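Local coordinates for NOL1/NOP2/sun family protein (Enterococcus faecium, PDB 3M4X), which probably methylates ribosomal RNA, joining a Rossmann-like methyltransferase domain of the RsmB/RsmF family to a C-terminal PUA-like RNA-binding domain, at residues Ile395-Trp408 and Phe417-Leu430. Sequence-based numbering, arbitrary orientation.
Sequences IENIPCLPITQKEW and FQRDGNQGWVLLVL
R419 and E407 form an end-on salt bridge at one edge of the PUA-like domain's mixed five-stranded sheet, where strand 400-403 runs parallel to strand 426-430. R419 NH2 donates to E407 OE1 at 2.9 Å, almost straight (173°) and on the syn side, while NH1 donates to OE2 from above the carboxylate plane and makes a further, weak bond to Q418 O. The same NH2 also gives a hydrogen bond to P402 O (2.8 Å), in the carbonyl plane, so the guanidinium ties the edge strand to the helix that follows it. Water 1 accepts from R419 NE and donates to P402 O, giving that carbonyl a second donor. The R419 chain, bent at chi2 (75°) and chi3 (89°), carries its guanidinium over L401, whose CD1 lies against one face, 3.4 Å from NH2. E407 OE1 has a second donor in T404 N, arriving from the opposite face of the carboxylate; E407 N in turn bonds T404 OG1, completing a capping box at the helix start. E407 CB sits over the centre of the F417 ring, a CH-pi contact, and I403 CG2 touches F417 CZ at 3.6 Å. Between the strands, L427 N donates to P399 O, L401 N to L427 O, V429 N to L401 O (3.3 Å, the longest) and I403 N to V429 O; I403 O accepts from water 2. On the sheet face of C400 and V429, I395 CD1 meets V429 CG2 tip to tip. At the helix, W408 NE1 is hydrogen-bonded to Q83 OE1, while its CG lies 4.1 Å from L430 CD2.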
ATOM      1  N   ILE A 395     -22.150  -4.058   8.175  1.00 41.09           N
ATOM      2  CA  ILE A 395     -23.199  -4.213   7.184  1.00 50.10           C
ATOM      3  C   ILE A 395     -24.607  -4.301   7.810  1.00 42.44           C
ATOM      4  O   ILE A 395     -25.611  -4.065   7.147  1.00 43.53           O
ATOM      5  CB  ILE A 395     -22.854  -5.406   6.270  1.00 51.59           C
ATOM      6  CG1 ILE A 395     -22.294  -4.893   4.944  1.00 57.15           C
ATOM      7  CG2 ILE A 395     -24.029  -6.318   6.071  1.00 53.05           C
ATOM      8  CD1 ILE A 395     -21.921  -6.001   3.995  1.00 66.82           C
ATOM      9  N   GLU A 396     -24.664  -4.606   9.099  1.00 37.35           N
ATOM     10  CA  GLU A 396     -25.940  -4.687   9.810  1.00 41.35           C
ATOM     11  C   GLU A 396     -26.603  -3.322   9.970  1.00 39.78           C
ATOM     12  O   GLU A 396     -27.806  -3.235  10.192  1.00 39.85           O
ATOM     13  CB  GLU A 396     -25.765  -5.331  11.192  1.00 40.21           C
ATOM     14  CG  GLU A 396     -24.720  -4.660  12.078  1.00 49.07           C
ATOM     15  CD  GLU A 396     -23.345  -5.318  11.962  1.00 58.61           C
ATOM     16  OE1 GLU A 396     -22.848  -5.524  10.825  1.00 51.68           O
ATOM     17  OE2 GLU A 396     -22.762  -5.636  13.018  1.00 66.77           O
ATOM     18  N   ASN A 397     -25.810  -2.265   9.826  1.00 39.38           N
ATOM     19  CA  ASN A 397     -26.209  -0.930  10.230  1.00 35.19           C
ATOM     20  C   ASN A 397     -26.769  -0.064   9.114  1.00 36.17           C
ATOM     21  O   ASN A 397     -27.335   0.988   9.382  1.00 34.50           O
ATOM     22  CB  ASN A 397     -25.003  -0.206  10.847  1.00 45.48           C
ATOM     23  CG  ASN A 397     -24.573  -0.806  12.175  1.00 54.08           C
ATOM     24  OD1 ASN A 397     -25.387  -1.364  12.913  1.00 60.66           O
ATOM     25  ND2 ASN A 397     -23.292  -0.677  12.493  1.00 54.85           N
ATOM     26  N   ILE A 398     -26.571  -0.475   7.867  1.00 34.98           N
ATOM     27  CA  ILE A 398     -26.945   0.358   6.726  1.00 32.52           C
ATOM     28  C   ILE A 398     -27.887  -0.375   5.778  1.00 32.06           C
ATOM     29  O   ILE A 398     -27.944  -1.599   5.798  1.00 33.32           O
ATOM     30  CB  ILE A 398     -25.710   0.771   5.917  1.00 37.70           C
ATOM     31  CG1 ILE A 398     -25.061  -0.475   5.321  1.00 41.81           C
ATOM     32  CG2 ILE A 398     -24.712   1.544   6.791  1.00 36.00           C
ATOM     33  CD1 ILE A 398     -23.760  -0.189   4.695  1.00 50.50           C
ATOM     34  N   PRO A 399     -28.626   0.381   4.941  1.00 30.10           N
ATOM     35  CA  PRO A 399     -29.520  -0.204   3.933  1.00 33.36           C
ATOM     36  C   PRO A 399     -28.728  -0.987   2.887  1.00 35.73           C
ATOM     37  O   PRO A 399     -27.863  -0.436   2.189  1.00 38.87           O
ATOM     38  CB  PRO A 399     -30.198   1.021   3.295  1.00 32.60           C
ATOM     39  CG  PRO A 399     -30.080   2.091   4.316  1.00 37.27           C
ATOM     40  CD  PRO A 399     -28.725   1.849   4.966  1.00 27.76           C
ATOM     41  N   CYS A 400     -29.020  -2.276   2.807  1.00 28.00           N
ATOM     42  CA  CYS A 400     -28.305  -3.183   1.931  1.00 32.08           C
ATOM     43  C   CYS A 400     -29.243  -3.843   0.946  1.00 34.85           C
ATOM     44  O   CYS A 400     -30.392  -4.133   1.264  1.00 39.56           O
ATOM     45  CB  CYS A 400     -27.638  -4.278   2.763  1.00 28.11           C
ATOM     46  SG  CYS A 400     -26.257  -3.709   3.721  1.00 42.13           S
ATOM     47  N   LEU A 401     -28.734  -4.118  -0.243  1.00 36.33           N
ATOM     48  CA  LEU A 401     -29.486  -4.877  -1.229  1.00 36.16           C
ATOM     49  C   LEU A 401     -28.587  -6.034  -1.670  1.00 32.27           C
ATOM     50  O   LEU A 401     -27.683  -5.862  -2.483  1.00 30.37           O
ATOM     51  CB  LEU A 401     -29.884  -3.945  -2.382  1.00 36.20           C
ATOM     52  CG  LEU A 401     -30.416  -4.336  -3.769  1.00 37.92           C
ATOM     53  CD1 LEU A 401     -30.409  -5.831  -4.066  1.00 35.84           C
ATOM     54  CD2 LEU A 401     -31.781  -3.733  -3.978  1.00 29.57           C
ATOM     55  N   PRO A 402     -28.805  -7.214  -1.086  1.00 35.47           N
ATOM     56  CA  PRO A 402     -28.059  -8.411  -1.468  1.00 32.23           C
ATOM     57  C   PRO A 402     -28.238  -8.729  -2.956  1.00 35.78           C
ATOM     58  O   PRO A 402     -29.353  -8.628  -3.469  1.00 38.32           O
ATOM     59  CB  PRO A 402     -28.718  -9.513  -0.627  1.00 34.50           C
ATOM     60  CG  PRO A 402     -29.358  -8.796   0.530  1.00 31.86           C
ATOM     61  CD  PRO A 402     -29.820  -7.492  -0.051  1.00 30.08           C
ATOM     62  N   ILE A 403     -27.156  -9.096  -3.633  1.00 33.06           N
ATOM     63  CA  ILE A 403     -27.204  -9.420  -5.053  1.00 29.63           C
ATOM     64  C   ILE A 403     -26.571 -10.785  -5.301  1.00 33.74           C
ATOM     65  O   ILE A 403     -25.922 -11.345  -4.408  1.00 30.57           O
ATOM     66  CB  ILE A 403     -26.466  -8.379  -5.888  1.00 33.00           C
ATOM     67  CG1 ILE A 403     -24.979  -8.411  -5.558  1.00 31.15           C
ATOM     68  CG2 ILE A 403     -27.050  -6.988  -5.625  1.00 32.55           C
ATOM     69  CD1 ILE A 403     -24.127  -7.555  -6.459  1.00 34.16           C
ATOM     70  N   THR A 404     -26.785 -11.314  -6.510  1.00 32.74           N
ATOM     71  CA  THR A 404     -26.254 -12.606  -6.944  1.00 35.19           C
ATOM     72  C   THR A 404     -24.993 -12.328  -7.753  1.00 37.52           C
ATOM     73  O   THR A 404     -24.691 -11.173  -8.033  1.00 43.70           O
ATOM     74  CB  THR A 404     -27.280 -13.360  -7.848  1.00 40.01           C
ATOM     75  OG1 THR A 404     -27.505 -12.605  -9.044  1.00 41.78           O
ATOM     76  CG2 THR A 404     -28.619 -13.540  -7.133  1.00 37.12           C
ATOM     77  N   GLN A 405     -24.253 -13.357  -8.147  1.00 35.09           N
ATOM     78  CA  GLN A 405     -23.047 -13.083  -8.934  1.00 40.71           C
ATOM     79  C   GLN A 405     -23.383 -12.584 -10.342  1.00 39.69           C
ATOM     80  O   GLN A 405     -22.713 -11.691 -10.867  1.00 38.79           O
ATOM     81  CB  GLN A 405     -22.091 -14.272  -8.958  1.00 47.03           C
ATOM     82  CG  GLN A 405     -22.731 -15.595  -9.325  1.00 65.43           C
ATOM     83  CD  GLN A 405     -22.753 -15.857 -10.829  1.00 81.73           C
ATOM     84  OE1 GLN A 405     -23.658 -16.532 -11.341  1.00 90.04           O
ATOM     85  NE2 GLN A 405     -21.754 -15.328 -11.544  1.00 81.20           N
ATOM     86  N   LYS A 406     -24.447 -13.132 -10.931  1.00 38.64           N
ATOM     87  CA  LYS A 406     -24.939 -12.656 -12.220  1.00 39.53           C
ATOM     88  C   LYS A 406     -25.260 -11.174 -12.184  1.00 42.05           C
ATOM     89  O   LYS A 406     -24.904 -10.426 -13.101  1.00 39.18           O
ATOM     90  CB  LYS A 406     -26.175 -13.436 -12.654  1.00 46.36           C
ATOM     91  CG  LYS A 406     -25.882 -14.528 -13.648  1.00 54.76           C
ATOM     92  CD  LYS A 406     -27.164 -15.039 -14.285  1.00 68.96           C
ATOM     93  CE  LYS A 406     -26.871 -16.229 -15.178  1.00 74.95           C
ATOM     94  NZ  LYS A 406     -26.025 -17.204 -14.439  1.00 78.35           N
ATOM     95  N   GLU A 407     -25.945 -10.753 -11.124  1.00 42.92           N
ATOM     96  CA  GLU A 407     -26.197  -9.337 -10.912  1.00 42.23           C
ATOM     97  C   GLU A 407     -24.887  -8.570 -10.704  1.00 38.55           C
ATOM     98  O   GLU A 407     -24.720  -7.449 -11.203  1.00 36.87           O
ATOM     99  CB  GLU A 407     -27.183  -9.125  -9.757  1.00 43.51           C
ATOM    100  CG  GLU A 407     -28.627  -9.335 -10.180  1.00 43.82           C
ATOM    101  CD  GLU A 407     -29.573  -9.546  -9.016  1.00 44.07           C
ATOM    102  OE1 GLU A 407     -29.101  -9.627  -7.863  1.00 41.39           O
ATOM    103  OE2 GLU A 407     -30.797  -9.639  -9.260  1.00 44.62           O
ATOM    104  N   TRP A 408     -23.945  -9.180  -9.997  1.00 36.67           N
ATOM    105  CA  TRP A 408     -22.609  -8.590  -9.906  1.00 35.86           C
ATOM    106  C   TRP A 408     -22.013  -8.367 -11.306  1.00 40.00           C
ATOM    107  O   TRP A 408     -21.511  -7.279 -11.615  1.00 37.58           O
ATOM    108  CB  TRP A 408     -21.668  -9.424  -9.021  1.00 35.83           C
ATOM    109  CG  TRP A 408     -20.264  -8.858  -8.993  1.00 36.24           C
ATOM    110  CD1 TRP A 408     -19.790  -7.874  -8.171  1.00 34.15           C
ATOM    111  CD2 TRP A 408     -19.178  -9.214  -9.860  1.00 35.25           C
ATOM    112  NE1 TRP A 408     -18.468  -7.604  -8.468  1.00 37.38           N
ATOM    113  CE2 TRP A 408     -18.070  -8.417  -9.495  1.00 37.65           C
ATOM    114  CE3 TRP A 408     -19.029 -10.143 -10.896  1.00 41.27           C
ATOM    115  CZ2 TRP A 408     -16.834  -8.515 -10.135  1.00 40.13           C
ATOM    116  CZ3 TRP A 408     -17.796 -10.234 -11.536  1.00 42.32           C
ATOM    117  CH2 TRP A 408     -16.718  -9.424 -11.147  1.00 39.55           C
ATOM    118  N   PHE A 417     -30.072  -3.651 -13.052  1.00 38.77           N
ATOM    119  CA  PHE A 417     -30.784  -4.916 -12.895  1.00 44.27           C
ATOM    120  C   PHE A 417     -32.072  -4.643 -12.122  1.00 46.86           C
ATOM    121  O   PHE A 417     -32.301  -3.519 -11.660  1.00 45.13           O
ATOM    122  CB  PHE A 417     -29.922  -5.993 -12.224  1.00 44.41           C
ATOM    123  CG  PHE A 417     -29.476  -5.647 -10.823  1.00 43.35           C
ATOM    124  CD1 PHE A 417     -30.147  -6.153  -9.722  1.00 38.00           C
ATOM    125  CD2 PHE A 417     -28.364  -4.841 -10.609  1.00 42.32           C
ATOM    126  CE1 PHE A 417     -29.737  -5.842  -8.437  1.00 39.73           C
ATOM    127  CE2 PHE A 417     -27.948  -4.532  -9.326  1.00 37.30           C
ATOM    128  CZ  PHE A 417     -28.640  -5.029  -8.239  1.00 36.46           C
ATOM    129  N   GLN A 418     -32.918  -5.651 -11.986  1.00 47.71           N
ATOM    130  CA  GLN A 418     -34.254  -5.422 -11.443  1.00 50.83           C
ATOM    131  C   GLN A 418     -34.407  -5.959 -10.025  1.00 49.15           C
ATOM    132  O   GLN A 418     -34.005  -7.081  -9.726  1.00 49.18           O
ATOM    133  CB  GLN A 418     -35.310  -6.046 -12.364  1.00 59.82           C
ATOM    134  CG  GLN A 418     -36.739  -5.931 -11.847  1.00 77.79           C
ATOM    135  CD  GLN A 418     -37.628  -7.066 -12.331  1.00 87.59           C
ATOM    136  OE1 GLN A 418     -38.857  -7.004 -12.221  1.00 90.24           O
ATOM    137  NE2 GLN A 418     -37.005  -8.114 -12.869  1.00 89.45           N
ATOM    138  N   ARG A 419     -34.988  -5.145  -9.149  1.00 44.51           N
ATOM    139  CA  ARG A 419     -35.306  -5.586  -7.797  1.00 45.12           C
ATOM    140  C   ARG A 419     -36.501  -4.803  -7.246  1.00 47.87           C
ATOM    141  O   ARG A 419     -36.461  -3.573  -7.122  1.00 48.49           O
ATOM    142  CB  ARG A 419     -34.092  -5.448  -6.858  1.00 41.30           C
ATOM    143  CG  ARG A 419     -34.368  -5.986  -5.451  1.00 41.29           C
ATOM    144  CD  ARG A 419     -34.369  -7.512  -5.419  1.00 42.64           C
ATOM    145  NE  ARG A 419     -33.019  -8.021  -5.170  1.00 54.39           N
ATOM    146  CZ  ARG A 419     -32.131  -8.323  -6.114  1.00 54.17           C
ATOM    147  NH1 ARG A 419     -32.444  -8.193  -7.394  1.00 56.57           N
ATOM    148  NH2 ARG A 419     -30.929  -8.769  -5.775  1.00 49.07           N
ATOM    149  N   ASP A 420     -37.564  -5.520  -6.915  1.00 46.57           N
ATOM    150  CA  ASP A 420     -38.773  -4.877  -6.429  1.00 50.56           C
ATOM    151  C   ASP A 420     -38.496  -3.974  -5.235  1.00 50.39           C
ATOM    152  O   ASP A 420     -37.846  -4.388  -4.270  1.00 49.65           O
ATOM    153  CB  ASP A 420     -39.809  -5.928  -6.052  1.00 56.08           C
ATOM    154  CG  ASP A 420     -40.474  -6.543  -7.263  1.00 57.86           C
ATOM    155  OD1 ASP A 420     -40.044  -6.237  -8.398  1.00 54.27           O
ATOM    156  OD2 ASP A 420     -41.431  -7.327  -7.072  1.00 64.27           O
ATOM    157  N   GLY A 421     -38.991  -2.741  -5.310  1.00 45.69           N
ATOM    158  CA  GLY A 421     -38.845  -1.783  -4.227  1.00 45.03           C
ATOM    159  C   GLY A 421     -38.392  -0.407  -4.694  1.00 43.29           C
ATOM    160  O   GLY A 421     -38.078  -0.212  -5.883  1.00 41.00           O
ATOM    161  N   ASN A 422     -38.330   0.531  -3.750  1.00 39.73           N
ATOM    162  CA  ASN A 422     -38.061   1.945  -4.048  1.00 45.18           C
ATOM    163  C   ASN A 422     -37.216   2.608  -2.953  1.00 45.65           C
ATOM    164  O   ASN A 422     -37.496   3.728  -2.515  1.00 43.43           O
ATOM    165  CB  ASN A 422     -39.380   2.721  -4.218  1.00 38.40           C
ATOM    166  CG  ASN A 422     -39.177   4.071  -4.884  1.00 46.11           C
ATOM    167  OD1 ASN A 422     -38.392   4.196  -5.830  1.00 43.05           O
ATOM    168  ND2 ASN A 422     -39.877   5.095  -4.387  1.00 46.00           N
ATOM    169  N   GLN A 423     -36.164   1.919  -2.539  1.00 45.74           N
ATOM    170  CA  GLN A 423     -35.461   2.253  -1.309  1.00 40.85           C
ATOM    171  C   GLN A 423     -34.386   3.341  -1.471  1.00 39.48           C
ATOM    172  O   GLN A 423     -33.841   3.827  -0.488  1.00 42.89           O
ATOM    173  CB  GLN A 423     -34.882   0.964  -0.711  1.00 43.15           C
ATOM    174  CG  GLN A 423     -34.527   1.026   0.752  1.00 54.27           C
ATOM    175  CD  GLN A 423     -35.666   1.528   1.631  1.00 53.82           C
ATOM    176  OE1 GLN A 423     -36.843   1.225   1.403  1.00 55.41           O
ATOM    177  NE2 GLN A 423     -35.310   2.298   2.646  1.00 51.81           N
ATOM    178  N   GLY A 424     -34.095   3.748  -2.701  1.00 38.29           N
ATOM    179  CA  GLY A 424     -33.087   4.779  -2.904  1.00 37.14           C
ATOM    180  C   GLY A 424     -31.670   4.215  -2.815  1.00 42.06           C
ATOM    181  O   GLY A 424     -31.410   3.103  -3.286  1.00 39.84           O
ATOM    182  N   TRP A 425     -30.758   4.977  -2.215  1.00 39.42           N
ATOM    183  CA  TRP A 425     -29.349   4.580  -2.114  1.00 35.86           C
ATOM    184  C   TRP A 425     -29.173   3.305  -1.323  1.00 34.02           C
ATOM    185  O   TRP A 425     -29.580   3.223  -0.172  1.00 38.30           O
ATOM    186  CB  TRP A 425     -28.510   5.693  -1.485  1.00 36.43           C
ATOM    187  CG  TRP A 425     -28.474   6.883  -2.344  1.00 38.41           C
ATOM    188  CD1 TRP A 425     -29.097   8.083  -2.126  1.00 36.31           C
ATOM    189  CD2 TRP A 425     -27.811   6.993  -3.605  1.00 38.67           C
ATOM    190  NE1 TRP A 425     -28.847   8.937  -3.174  1.00 36.87           N
ATOM    191  CE2 TRP A 425     -28.059   8.290  -4.094  1.00 36.91           C
ATOM    192  CE3 TRP A 425     -27.023   6.120  -4.364  1.00 42.91           C
ATOM    193  CZ2 TRP A 425     -27.544   8.736  -5.308  1.00 39.60           C
ATOM    194  CZ3 TRP A 425     -26.510   6.567  -5.566  1.00 40.19           C
ATOM    195  CH2 TRP A 425     -26.777   7.859  -6.028  1.00 44.44           C
ATOM    196  N   VAL A 426     -28.572   2.298  -1.945  1.00 33.61           N
ATOM    197  CA  VAL A 426     -28.394   1.018  -1.278  1.00 31.22           C
ATOM    198  C   VAL A 426     -26.997   0.498  -1.522  1.00 35.16           C
ATOM    199  O   VAL A 426     -26.443   0.678  -2.611  1.00 31.63           O
ATOM    200  CB  VAL A 426     -29.432  -0.031  -1.752  1.00 32.20           C
ATOM    201  CG1 VAL A 426     -30.837   0.380  -1.322  1.00 31.45           C
ATOM    202  CG2 VAL A 426     -29.362  -0.232  -3.269  1.00 23.78           C
ATOM    203  N   LEU A 427     -26.424  -0.122  -0.495  1.00 37.23           N
ATOM    204  CA  LEU A 427     -25.142  -0.801  -0.626  1.00 34.68           C
ATOM    205  C   LEU A 427     -25.397  -2.175  -1.229  1.00 27.89           C
ATOM    206  O   LEU A 427     -26.073  -2.999  -0.625  1.00 26.93           O
ATOM    207  CB  LEU A 427     -24.477  -0.969   0.748  1.00 28.50           C
ATOM    208  CG  LEU A 427     -23.086  -1.623   0.739  1.00 32.81           C
ATOM    209  CD1 LEU A 427     -22.057  -0.701   0.079  1.00 26.76           C
ATOM    210  CD2 LEU A 427     -22.630  -2.049   2.137  1.00 27.11           C
ATOM    211  N   LEU A 428     -24.864  -2.421  -2.417  1.00 29.64           N
ATOM    212  CA  LEU A 428     -24.942  -3.756  -3.013  1.00 31.96           C
ATOM    213  C   LEU A 428     -23.973  -4.698  -2.306  1.00 34.61           C
ATOM    214  O   LEU A 428     -22.804  -4.373  -2.134  1.00 36.56           O
ATOM    215  CB  LEU A 428     -24.648  -3.696  -4.515  1.00 31.69           C
ATOM    216  CG  LEU A 428     -25.484  -2.630  -5.230  1.00 31.86           C
ATOM    217  CD1 LEU A 428     -25.384  -2.755  -6.739  1.00 34.64           C
ATOM    218  CD2 LEU A 428     -26.934  -2.694  -4.803  1.00 28.85           C
ATOM    219  N   VAL A 429     -24.469  -5.851  -1.869  1.00 37.12           N
ATOM    220  CA  VAL A 429     -23.653  -6.796  -1.112  1.00 28.04           C
ATOM    221  C   VAL A 429     -23.734  -8.197  -1.717  1.00 31.48           C
ATOM    222  O   VAL A 429     -24.823  -8.755  -1.860  1.00 32.80           O
ATOM    223  CB  VAL A 429     -24.058  -6.846   0.383  1.00 35.88           C
ATOM    224  CG1 VAL A 429     -23.260  -7.902   1.125  1.00 37.20           C
ATOM    225  CG2 VAL A 429     -23.870  -5.485   1.045  1.00 40.60           C
ATOM    226  N   LEU A 430     -22.577  -8.751  -2.075  1.00 27.99           N
ATOM    227  CA  LEU A 430     -22.479 -10.112  -2.599  1.00 29.98           C
ATOM    228  C   LEU A 430     -22.049 -11.036  -1.469  1.00 32.50           C
ATOM    229  O   LEU A 430     -20.899 -11.010  -1.028  1.00 39.19           O
ATOM    230  CB  LEU A 430     -21.466 -10.168  -3.749  1.00 32.51           C
ATOM    231  CG  LEU A 430     -21.214 -11.458  -4.534  1.00 34.52           C
ATOM    232  CD1 LEU A 430     -22.495 -12.030  -5.131  1.00 31.84           C
ATOM    233  CD2 LEU A 430     -20.204 -11.168  -5.634  1.00 33.14           C
TER
HETATM  234  O   HOH W   1     -31.992  -8.369  -2.656  1.00 40.03           O
HETATM  235  O   HOH W   2     -25.882 -11.964  -1.823  1.00 37.82           O